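Local structure of acetyl-CoA hydrolase/transferase family protein (Porphyromonas gingivalis, 2NVV) at residues A[241-246]-A[275-280]; A[265-270]-A[288-293]; A[391-396]-A[402-407]. The protein probably hydrolyses acetyl-CoA or transfers its CoA group to another carboxylate, as a zinc-binding member of the acetyl-CoA hydrolase/transferase family. All coordinates share one frame; numbering follows the deposited sequence.

Contact 1. Residues A[241-246]-A[275-280]; sequences SEMKAG and DIPAFN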
ATOM      1  N   SER A 241     -16.945  -2.168  20.569  1.00  6.39           N
ATOM      2  CA  SER A 241     -16.104  -1.656  21.625  1.00  6.39           C
ATOM      3  C   SER A 241     -15.342  -0.420  21.193  1.00  6.39           C
ATOM      4  O   SER A 241     -15.095   0.491  21.996  1.00  6.39           O
ATOM      5  CB  SER A 241     -15.144  -2.749  22.058  1.00  6.39           C
ATOM      6  OG  SER A 241     -14.163  -2.226  22.920  1.00  6.73           O
ATOM      7  N   GLU A 242     -14.967  -0.390  19.917  1.00  7.10           N
ATOM      8  CA  GLU A 242     -14.233   0.731  19.344  1.00  6.39           C
ATOM      9  C   GLU A 242     -15.125   1.937  19.183  1.00  6.44           C
ATOM     10  O   GLU A 242     -14.682   3.068  19.386  1.00  6.74           O
ATOM     11  CB  GLU A 242     -13.649   0.340  17.986  1.00  6.83           C
ATOM     12  CG  GLU A 242     -12.445  -0.578  18.082  1.00  6.84           C
ATOM     13  CD  GLU A 242     -11.341   0.026  18.925  1.00  7.25           C
ATOM     14  OE1 GLU A 242     -10.712   1.011  18.472  1.00  9.45           O
ATOM     15  OE2 GLU A 242     -11.116  -0.476  20.046  1.00  6.98           O
HETATM   16  N   MSE A 243     -16.382   1.702  18.814  1.00  7.49           N
HETATM   17  CA  MSE A 243     -17.326   2.800  18.640  1.00  7.98           C
HETATM   18  C   MSE A 243     -17.566   3.521  19.951  1.00  8.27           C
HETATM   19  O   MSE A 243     -17.595   4.753  19.994  1.00  9.46           O
HETATM   20  CB  MSE A 243     -18.662   2.299  18.103  1.00  9.04           C
HETATM   21  CG  MSE A 243     -18.617   1.791  16.683  1.00 13.16           C
HETATM   22 SE   MSE A 243     -20.397   1.528  16.010  1.00 21.36          SE
HETATM   23  CE  MSE A 243     -20.783  -0.219  16.680  1.00 18.28           C
ATOM     24  N   LYS A 244     -17.737   2.758  21.025  1.00  8.39           N
ATOM     25  CA  LYS A 244     -17.977   3.361  22.329  1.00  8.71           C
ATOM     26  C   LYS A 244     -16.724   3.989  22.907  1.00  7.92           C
ATOM     27  O   LYS A 244     -16.803   4.811  23.800  1.00  9.05           O
ATOM     28  CB  LYS A 244     -18.548   2.331  23.299  1.00  9.98           C
ATOM     29  CG  LYS A 244     -17.578   1.276  23.773  1.00 12.98           C
ATOM     30  CD  LYS A 244     -18.296   0.233  24.642  1.00 15.23           C
ATOM     31  CE  LYS A 244     -19.188   0.898  25.707  1.00 16.39           C
ATOM     32  NZ  LYS A 244     -18.449   1.898  26.562  1.00 16.29           N
ATOM     33  N   ALA A 245     -15.568   3.599  22.387  1.00  7.43           N
ATOM     34  CA  ALA A 245     -14.292   4.153  22.832  1.00  6.86           C
ATOM     35  C   ALA A 245     -14.059   5.462  22.071  1.00  7.65           C
ATOM     36  O   ALA A 245     -13.173   6.257  22.417  1.00  7.90           O
ATOM     37  CB  ALA A 245     -13.156   3.158  22.543  1.00  6.39           C
ATOM     38  N   GLY A 246     -14.860   5.673  21.026  1.00  7.09           N
ATOM     39  CA  GLY A 246     -14.735   6.873  20.217  1.00  6.89           C
ATOM     40  C   GLY A 246     -13.770   6.755  19.047  1.00  6.39           C
ATOM     41  O   GLY A 246     -13.420   7.765  18.422  1.00  6.39           O
ATOM     42  N   ASP A 275     -25.545  -4.010  19.182  1.00 11.85           N
ATOM     43  CA  ASP A 275     -24.767  -2.782  19.292  1.00 11.67           C
ATOM     44  C   ASP A 275     -24.130  -2.427  17.961  1.00 10.23           C
ATOM     45  O   ASP A 275     -23.514  -1.366  17.826  1.00 11.11           O
ATOM     46  CB  ASP A 275     -23.685  -2.906  20.350  1.00 13.99           C
ATOM     47  CG  ASP A 275     -24.236  -2.811  21.748  1.00 16.77           C
ATOM     48  OD1 ASP A 275     -25.083  -1.924  21.980  1.00 16.34           O
ATOM     49  OD2 ASP A 275     -23.815  -3.611  22.611  1.00 18.20           O
ATOM     50  N   ILE A 276     -24.263  -3.320  16.983  1.00  9.07           N
ATOM     51  CA  ILE A 276     -23.741  -3.054  15.644  1.00  7.38           C
ATOM     52  C   ILE A 276     -24.936  -2.522  14.863  1.00  6.39           C
ATOM     53  O   ILE A 276     -25.887  -3.252  14.614  1.00  6.39           O
ATOM     54  CB  ILE A 276     -23.216  -4.341  14.950  1.00  7.31           C
ATOM     55  CG1 ILE A 276     -21.923  -4.816  15.612  1.00  6.53           C
ATOM     56  CG2 ILE A 276     -22.957  -4.070  13.475  1.00  6.39           C
ATOM     57  CD1 ILE A 276     -20.730  -3.930  15.351  1.00  6.39           C
ATOM     58  N   PRO A 277     -24.916  -1.230  14.493  1.00  6.39           N
ATOM     59  CA  PRO A 277     -26.033  -0.642  13.742  1.00  6.80           C
ATOM     60  C   PRO A 277     -26.155  -1.182  12.310  1.00  7.22           C
ATOM     61  O   PRO A 277     -25.171  -1.650  11.734  1.00  7.58           O
ATOM     62  CB  PRO A 277     -25.721   0.858  13.783  1.00  6.39           C
ATOM     63  CG  PRO A 277     -24.232   0.888  13.808  1.00  6.49           C
ATOM     64  CD  PRO A 277     -23.896  -0.208  14.798  1.00  6.56           C
ATOM     65  N   ALA A 278     -27.361  -1.127  11.752  1.00  6.39           N
ATOM     66  CA  ALA A 278     -27.597  -1.592  10.392  1.00  6.39           C
ATOM     67  C   ALA A 278     -26.470  -0.987   9.570  1.00  6.39           C
ATOM     68  O   ALA A 278     -26.206   0.214   9.659  1.00  6.39           O
ATOM     69  CB  ALA A 278     -28.954  -1.113   9.883  1.00  6.39           C
ATOM     70  N   PHE A 279     -25.805  -1.813   8.770  1.00  6.39           N
ATOM     71  CA  PHE A 279     -24.672  -1.328   8.018  1.00  6.39           C
ATOM     72  C   PHE A 279     -24.682  -1.623   6.526  1.00  6.39           C
ATOM     73  O   PHE A 279     -25.488  -2.406   6.026  1.00  6.39           O
ATOM     74  CB  PHE A 279     -23.396  -1.882   8.661  1.00  6.39           C
ATOM     75  CG  PHE A 279     -23.313  -3.401   8.672  1.00  6.39           C
ATOM     76  CD1 PHE A 279     -22.649  -4.091   7.651  1.00  6.39           C
ATOM     77  CD2 PHE A 279     -23.901  -4.137   9.702  1.00  6.39           C
ATOM     78  CE1 PHE A 279     -22.572  -5.482   7.661  1.00  6.39           C
ATOM     79  CE2 PHE A 279     -23.829  -5.530   9.718  1.00  6.39           C
ATOM     80  CZ  PHE A 279     -23.163  -6.202   8.697  1.00  6.47           C
ATOM     81  N   ASN A 280     -23.767  -0.976   5.819  1.00  6.39           N
ATOM     82  CA  ASN A 280     -23.638  -1.156   4.383  1.00  6.43           C
ATOM     83  C   ASN A 280     -22.311  -1.838   4.096  1.00  6.71           C
ATOM     84  O   ASN A 280     -21.386  -1.771   4.898  1.00  6.39           O
ATOM     85  CB  ASN A 280     -23.667   0.196   3.660  1.00  6.39           C
ATOM     86  CG  ASN A 280     -24.954   0.970   3.906  1.00  6.63           C
ATOM     87  OD1 ASN A 280     -24.940   2.043   4.515  1.00  7.74           O
ATOM     88  ND2 ASN A 280     -26.077   0.433   3.426  1.00  6.39           N
TER

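Contact 2. Residues A[265-270]-A[288-293]; sequences AVLGAL and DAVIAL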
ATOM      1  N   ALA A 265     -18.794 -16.116   9.519  1.00  6.39           N
ATOM      2  CA  ALA A 265     -18.962 -16.037  10.961  1.00  6.39           C
ATOM      3  C   ALA A 265     -18.956 -14.575  11.400  1.00  6.39           C
ATOM      4  O   ALA A 265     -19.760 -14.167  12.247  1.00  6.39           O
ATOM      5  CB  ALA A 265     -17.844 -16.809  11.664  1.00  6.39           C
ATOM      6  N   VAL A 266     -18.050 -13.789  10.818  1.00  6.39           N
ATOM      7  CA  VAL A 266     -17.948 -12.375  11.143  1.00  6.67           C
ATOM      8  C   VAL A 266     -19.263 -11.683  10.801  1.00  6.39           C
ATOM      9  O   VAL A 266     -19.847 -10.995  11.643  1.00  6.39           O
ATOM     10  CB  VAL A 266     -16.771 -11.713  10.383  1.00  6.47           C
ATOM     11  CG1 VAL A 266     -16.778 -10.215  10.598  1.00  6.39           C
ATOM     12  CG2 VAL A 266     -15.464 -12.280  10.887  1.00  6.39           C
ATOM     13  N   LEU A 267     -19.740 -11.888   9.576  1.00  6.39           N
ATOM     14  CA  LEU A 267     -21.001 -11.293   9.145  1.00  6.55           C
ATOM     15  C   LEU A 267     -22.152 -11.698  10.059  1.00  6.39           C
ATOM     16  O   LEU A 267     -22.983 -10.873  10.425  1.00  6.39           O
ATOM     17  CB  LEU A 267     -21.311 -11.704   7.703  1.00  6.39           C
ATOM     18  CG  LEU A 267     -20.403 -11.058   6.648  1.00  6.51           C
ATOM     19  CD1 LEU A 267     -20.569 -11.757   5.315  1.00  6.49           C
ATOM     20  CD2 LEU A 267     -20.730  -9.586   6.535  1.00  6.39           C
ATOM     21  N   GLY A 268     -22.195 -12.976  10.425  1.00  6.39           N
ATOM     22  CA  GLY A 268     -23.245 -13.457  11.307  1.00  6.39           C
ATOM     23  C   GLY A 268     -23.167 -12.783  12.663  1.00  6.39           C
ATOM     24  O   GLY A 268     -24.176 -12.336  13.202  1.00  6.39           O
ATOM     25  N   ALA A 269     -21.957 -12.696  13.210  1.00  6.39           N
ATOM     26  CA  ALA A 269     -21.755 -12.074  14.511  1.00  6.39           C
ATOM     27  C   ALA A 269     -22.236 -10.626  14.507  1.00  6.39           C
ATOM     28  O   ALA A 269     -22.930 -10.192  15.417  1.00  6.39           O
ATOM     29  CB  ALA A 269     -20.299 -12.146  14.889  1.00  6.39           C
ATOM     30  N   LEU A 270     -21.863  -9.881  13.474  1.00  6.90           N
ATOM     31  CA  LEU A 270     -22.273  -8.489  13.334  1.00  6.74           C
ATOM     32  C   LEU A 270     -23.798  -8.392  13.353  1.00  6.71           C
ATOM     33  O   LEU A 270     -24.367  -7.559  14.053  1.00  7.77           O
ATOM     34  CB  LEU A 270     -21.735  -7.914  12.017  1.00  6.39           C
ATOM     35  CG  LEU A 270     -20.216  -7.761  11.871  1.00  6.39           C
ATOM     36  CD1 LEU A 270     -19.881  -7.513  10.406  1.00  6.39           C
ATOM     37  CD2 LEU A 270     -19.696  -6.614  12.748  1.00  6.39           C
ATOM     38  N   ASP A 288     -23.622 -15.171   0.119  1.00  6.42           N
ATOM     39  CA  ASP A 288     -24.906 -15.540   0.703  1.00  6.39           C
ATOM     40  C   ASP A 288     -25.099 -14.888   2.060  1.00  6.39           C
ATOM     41  O   ASP A 288     -26.157 -14.334   2.341  1.00  6.39           O
ATOM     42  CB  ASP A 288     -25.008 -17.055   0.865  1.00  6.39           C
ATOM     43  CG  ASP A 288     -25.141 -17.778  -0.453  1.00  6.47           C
ATOM     44  OD1 ASP A 288     -25.184 -19.020  -0.447  1.00  6.51           O
ATOM     45  OD2 ASP A 288     -25.214 -17.120  -1.500  1.00  8.01           O
ATOM     46  N   ALA A 289     -24.070 -14.957   2.898  1.00  6.63           N
ATOM     47  CA  ALA A 289     -24.136 -14.385   4.243  1.00  6.39           C
ATOM     48  C   ALA A 289     -24.611 -12.936   4.257  1.00  6.39           C
ATOM     49  O   ALA A 289     -25.344 -12.531   5.157  1.00  6.39           O
ATOM     50  CB  ALA A 289     -22.787 -14.500   4.931  1.00  6.39           C
ATOM     51  N   VAL A 290     -24.198 -12.159   3.257  1.00  6.39           N
ATOM     52  CA  VAL A 290     -24.598 -10.749   3.160  1.00  6.47           C
ATOM     53  C   VAL A 290     -26.072 -10.650   2.796  1.00  6.39           C
ATOM     54  O   VAL A 290     -26.825  -9.870   3.379  1.00  6.39           O
ATOM     55  CB  VAL A 290     -23.749  -9.998   2.090  1.00  7.17           C
ATOM     56  CG1 VAL A 290     -24.343  -8.633   1.801  1.00  6.39           C
ATOM     57  CG2 VAL A 290     -22.317  -9.856   2.575  1.00  6.39           C
ATOM     58  N   ILE A 291     -26.481 -11.458   1.827  1.00  6.39           N
ATOM     59  CA  ILE A 291     -27.872 -11.481   1.387  1.00  6.73           C
ATOM     60  C   ILE A 291     -28.797 -11.816   2.564  1.00  6.39           C
ATOM     61  O   ILE A 291     -29.842 -11.187   2.745  1.00  6.39           O
ATOM     62  CB  ILE A 291     -28.058 -12.523   0.276  1.00  6.39           C
ATOM     63  CG1 ILE A 291     -27.085 -12.220  -0.864  1.00  6.39           C
ATOM     64  CG2 ILE A 291     -29.491 -12.526  -0.204  1.00  6.39           C
ATOM     65  CD1 ILE A 291     -27.310 -10.873  -1.512  1.00  6.39           C
ATOM     66  N   ALA A 292     -28.399 -12.805   3.361  1.00  6.39           N
ATOM     67  CA  ALA A 292     -29.182 -13.236   4.509  1.00  6.39           C
ATOM     68  C   ALA A 292     -29.437 -12.085   5.476  1.00  7.00           C
ATOM     69  O   ALA A 292     -30.562 -11.901   5.939  1.00  8.39           O
ATOM     70  CB  ALA A 292     -28.461 -14.385   5.229  1.00  6.39           C
ATOM     71  N   LEU A 293     -28.386 -11.322   5.784  1.00  6.39           N
ATOM     72  CA  LEU A 293     -28.484 -10.178   6.681  1.00  6.39           C
ATOM     73  C   LEU A 293     -29.294  -9.058   6.052  1.00  7.57           C
ATOM     74  O   LEU A 293     -29.933  -8.262   6.748  1.00  6.90           O
ATOM     75  CB  LEU A 293     -27.090  -9.663   7.032  1.00  6.39           C
ATOM     76  CG  LEU A 293     -26.299 -10.613   7.928  1.00  6.39           C
ATOM     77  CD1 LEU A 293     -24.897 -10.068   8.170  1.00  6.71           C
ATOM     78  CD2 LEU A 293     -27.055 -10.799   9.249  1.00  6.39           C
TER

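Contact 3. Residues A[391-396]-A[402-407]; sequences FTTPSV and ISSFVP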
ATOM      1  N   PHE A 391      -7.136  -8.323  10.465  1.00  6.41           N
ATOM      2  CA  PHE A 391      -6.775  -9.600   9.887  1.00  7.33           C
ATOM      3  C   PHE A 391      -7.177 -10.699  10.859  1.00  6.39           C
ATOM      4  O   PHE A 391      -6.867 -10.645  12.055  1.00  6.39           O
ATOM      5  CB  PHE A 391      -5.283  -9.639   9.587  1.00  6.39           C
ATOM      6  CG  PHE A 391      -4.931  -9.041   8.260  1.00  6.70           C
ATOM      7  CD1 PHE A 391      -5.111  -9.776   7.083  1.00  6.46           C
ATOM      8  CD2 PHE A 391      -4.449  -7.737   8.174  1.00  6.91           C
ATOM      9  CE1 PHE A 391      -4.813  -9.220   5.831  1.00  6.39           C
ATOM     10  CE2 PHE A 391      -4.150  -7.169   6.930  1.00  6.66           C
ATOM     11  CZ  PHE A 391      -4.333  -7.916   5.753  1.00  6.39           C
ATOM     12  N   THR A 392      -7.907 -11.678  10.338  1.00  6.39           N
ATOM     13  CA  THR A 392      -8.376 -12.804  11.130  1.00  6.39           C
ATOM     14  C   THR A 392      -7.698 -14.083  10.689  1.00  6.39           C
ATOM     15  O   THR A 392      -7.235 -14.189   9.561  1.00  6.98           O
ATOM     16  CB  THR A 392      -9.867 -13.002  10.957  1.00  6.69           C
ATOM     17  OG1 THR A 392     -10.135 -13.153   9.566  1.00  6.39           O
ATOM     18  CG2 THR A 392     -10.639 -11.817  11.501  1.00  6.39           C
ATOM     19  N   THR A 393      -7.658 -15.057  11.589  1.00  6.39           N
ATOM     20  CA  THR A 393      -7.043 -16.346  11.296  1.00  6.39           C
ATOM     21  C   THR A 393      -7.065 -17.280  12.501  1.00  7.36           C
ATOM     22  O   THR A 393      -6.775 -16.867  13.635  1.00  6.39           O
ATOM     23  CB  THR A 393      -5.558 -16.213  10.895  1.00  6.39           C
ATOM     24  OG1 THR A 393      -4.992 -17.516  10.737  1.00  6.39           O
ATOM     25  CG2 THR A 393      -4.763 -15.484  11.980  1.00  6.39           C
ATOM     26  N   PRO A 394      -7.439 -18.550  12.283  1.00  7.12           N
ATOM     27  CA  PRO A 394      -7.438 -19.464  13.421  1.00  6.41           C
ATOM     28  C   PRO A 394      -5.984 -19.487  13.873  1.00  6.39           C
ATOM     29  O   PRO A 394      -5.087 -19.338  13.053  1.00  6.39           O
ATOM     30  CB  PRO A 394      -7.911 -20.781  12.802  1.00  6.39           C
ATOM     31  CG  PRO A 394      -7.529 -20.652  11.349  1.00  6.46           C
ATOM     32  CD  PRO A 394      -7.897 -19.228  11.058  1.00  6.39           C
ATOM     33  N   SER A 395      -5.745 -19.638  15.169  1.00  7.69           N
ATOM     34  CA  SER A 395      -4.375 -19.628  15.687  1.00  7.25           C
ATOM     35  C   SER A 395      -3.502 -20.781  15.203  1.00  6.39           C
ATOM     36  O   SER A 395      -2.300 -20.612  15.007  1.00  6.39           O
ATOM     37  CB  SER A 395      -4.392 -19.622  17.220  1.00  6.63           C
ATOM     38  OG  SER A 395      -4.827 -20.869  17.737  1.00  7.52           O
ATOM     39  N   VAL A 396      -4.096 -21.954  15.007  1.00  7.43           N
ATOM     40  CA  VAL A 396      -3.318 -23.107  14.578  1.00  8.40           C
ATOM     41  C   VAL A 396      -3.924 -23.866  13.416  1.00  9.77           C
ATOM     42  O   VAL A 396      -4.990 -23.525  12.917  1.00  9.10           O
ATOM     43  CB  VAL A 396      -3.106 -24.099  15.759  1.00  7.35           C
ATOM     44  CG1 VAL A 396      -2.363 -23.402  16.897  1.00  6.39           C
ATOM     45  CG2 VAL A 396      -4.443 -24.642  16.239  1.00  6.39           C
ATOM     46  N   ILE A 402       0.751 -27.019  13.342  1.00  6.39           N
ATOM     47  CA  ILE A 402       1.153 -25.826  12.605  1.00  6.50           C
ATOM     48  C   ILE A 402       0.618 -24.600  13.317  1.00  6.39           C
ATOM     49  O   ILE A 402      -0.553 -24.554  13.691  1.00  6.39           O
ATOM     50  CB  ILE A 402       0.596 -25.818  11.157  1.00  6.46           C
ATOM     51  CG1 ILE A 402       1.280 -26.908  10.320  1.00  6.62           C
ATOM     52  CG2 ILE A 402       0.828 -24.460  10.518  1.00  6.39           C
ATOM     53  CD1 ILE A 402       0.786 -27.002   8.895  1.00  6.39           C
ATOM     54  N   SER A 403       1.481 -23.612  13.511  1.00  6.39           N
ATOM     55  CA  SER A 403       1.074 -22.367  14.142  1.00  6.39           C
ATOM     56  C   SER A 403       0.825 -21.311  13.055  1.00  6.39           C
ATOM     57  O   SER A 403       1.628 -21.160  12.131  1.00  6.39           O
ATOM     58  CB  SER A 403       2.167 -21.877  15.095  1.00  6.39           C
ATOM     59  OG  SER A 403       1.881 -20.565  15.553  1.00  6.39           O
ATOM     60  N   SER A 404      -0.282 -20.588  13.156  1.00  6.39           N
ATOM     61  CA  SER A 404      -0.590 -19.539  12.187  1.00  6.39           C
ATOM     62  C   SER A 404       0.287 -18.327  12.454  1.00  6.39           C
ATOM     63  O   SER A 404       0.400 -17.436  11.620  1.00  6.39           O
ATOM     64  CB  SER A 404      -2.047 -19.128  12.290  1.00  6.39           C
ATOM     65  OG  SER A 404      -2.895 -20.210  11.992  1.00  6.39           O
ATOM     66  N   PHE A 405       0.906 -18.298  13.631  1.00  7.22           N
ATOM     67  CA  PHE A 405       1.788 -17.202  14.041  1.00  7.25           C
ATOM     68  C   PHE A 405       3.227 -17.695  14.097  1.00  6.39           C
ATOM     69  O   PHE A 405       3.527 -18.701  14.731  1.00  6.39           O
ATOM     70  CB  PHE A 405       1.344 -16.665  15.400  1.00  6.39           C
ATOM     71  CG  PHE A 405       0.003 -16.000  15.360  1.00  6.39           C
ATOM     72  CD1 PHE A 405      -0.114 -14.657  15.004  1.00  6.39           C
ATOM     73  CD2 PHE A 405      -1.152 -16.728  15.611  1.00  6.39           C
ATOM     74  CE1 PHE A 405      -1.362 -14.058  14.898  1.00  6.78           C
ATOM     75  CE2 PHE A 405      -2.400 -16.135  15.502  1.00  6.39           C
ATOM     76  CZ  PHE A 405      -2.503 -14.802  15.144  1.00  6.39           C
ATOM     77  N   VAL A 406       4.115 -16.964  13.432  1.00  6.39           N
ATOM     78  CA  VAL A 406       5.511 -17.338  13.344  1.00  6.39           C
ATOM     79  C   VAL A 406       6.447 -16.166  13.626  1.00  6.39           C
ATOM     80  O   VAL A 406       6.024 -15.014  13.627  1.00  6.39           O
ATOM     81  CB  VAL A 406       5.799 -17.872  11.931  1.00  6.39           C
ATOM     82  CG1 VAL A 406       4.966 -19.117  11.657  1.00  6.39           C
ATOM     83  CG2 VAL A 406       5.472 -16.795  10.909  1.00  6.39           C
ATOM     84  N   PRO A 407       7.736 -16.448  13.875  1.00  6.39           N
ATOM     85  CA  PRO A 407       8.707 -15.381  14.148  1.00  6.39           C
ATOM     86  C   PRO A 407       8.732 -14.369  13.003  1.00  6.39           C
ATOM     87  O   PRO A 407       8.700 -13.159  13.233  1.00  6.39           O
ATOM     88  CB  PRO A 407      10.025 -16.142  14.277  1.00  6.39           C
ATOM     89  CG  PRO A 407       9.587 -17.466  14.854  1.00  6.39           C
ATOM     90  CD  PRO A 407       8.344 -17.779  14.059  1.00  6.39           C
TER

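Contact 1. Residues A[241-246]-A[275-280]
M243, a selenomethionine near the C-terminal end of helix 226-245, brings its methyl CE up against the P277 ring, 3.6 Å from P277 CD, with SE behind it at 4.1 Å from the same carbon. A second apolar neighbour is I276, whose CD1 comes within 3.9 Å of M243 CE. The backbone O of D275 also faces this methyl. The bend at the far end of the M243 chain (chi3 -84°) swings CE out of line with the extended CA-CB-CG-SE run and into the angle between I276 and P277. CD1, at the end of the I276 side chain, is what reaches the helix. Further out, V240, one turn earlier on the same helix, touches both D275 and I276, L270 of helix 261-272 packs on I276, and F252 lies against P277. G246 is the first residue to leave helical backbone angles; its positive phi and two bonds back into the preceding turn make a Schellman motif. The contact thus joins the end of helix 226-245 to the loop that leads into strand 279-282. No hydrogen bond crosses it, so the join rests on dispersion contacts of one terminal methyl, with the D275 carbonyl at its side, and not on directed bonds.

Contact 2. Residues A[265-270]-A[288-293]
L267 lays its CD1 branch against A289 and V290, with CD1 3.5 Å from A289 CB and 3.8 Å from V290 CG2. The side chains of L267 and V290 cross obliquely. V290 turns CG2 beside its backbone N (CG1 anti to that N, chi1 169°), which sets this branch, and not CG1, against the leucine. One turn on from A289, L293 meets L267 where its side chain leaves the backbone: L293 CD1 lies 4.0 Å from L267 CB and faces L267 O. The two helices run nearly parallel, their short axes 12° apart and 9.5 Å at closest approach, and the small A289 lies where the CA atoms come nearest, 6.6 Å from A289 CA to L267 CA. Between them the chain passes through strand 279-282; that strand, helix 288-295 and strand 299-304, its parallel neighbour in the sheet, form a beta-alpha-beta crossover. V290 and L293 both rest on I299 of the second strand. V266, A269 and L270 touch helix 226-245 through V235 and A236. The side chain of L267 lies about 8 Å from G258, one of the predicted CoA-binding residues, just before helix 261-272.

Contact 3. Residues A[391-396]-A[402-407]
S404 reaches across to the turn at P394 and S395 with both its hydroxyl and its backbone N-H. Its OG stands beside its own backbone N (chi1 -62°) and donates to P394 O at 2.6 Å, while S404 N donates to S395 O at 2.7 Å in a fairly straight bond (N-H...O 161°). P394 O is gripped twice: T393 OG1, 2.9 Å away in the same segment, donates to it from the opposite face of the carbonyl plane to S404 OG. T393 can do this because OG1 lies anti to its backbone N (chi1 175°). That rotation puts CG2 in the crowded position between N and the carbonyl carbon, from where it meets F405 CZ at 3.9 Å as the two side chains slide past each other. The F405 ring presents its edge to S395 CA, 4.0 Å from CE2. S403 turns its hydroxyl back along its own segment, where OG donates to F405 O at 2.6 Å on a lone pair in the carbonyl plane. V396 and S403 form an antiparallel, non-hydrogen-bonded pair in the short hairpin of strands 396-397 and 402-403; K398, a predicted CoA-binding residue, lies in its connection close to I402. The hydroxyl of S395 is taken by E425. S404 continues through its backbone to A356, linking the turn to the sheet containing strand 405-406. The two turn carbonyls are held by three donors, two of them from S404, so this serine pins successive carbonyls after strand 389-392 through its hydroxyl and its N-H.

Overall arrangement
Contacts 1 and 2 share a neighbourhood and interlock along the chain, their segments alternating: I276 and F279 of contact 1 touch L270 of contact 2, and F279 also reaches L293. Contact 2 is the buried one of this pair, helix against helix; contact 1 is partly buried, at a helix end farther from the centre of the chain. Both are apolar, without a hydrogen bond between their segments. Contact 3, also buried, instead depends on serine and threonine hydroxyls and turn carbonyls within the C-terminal family region. Its centre lies about 23 Å from that of contact 2. Helix 226-245 connects all three, carrying M243 and packing on both 265-270 and 391-396.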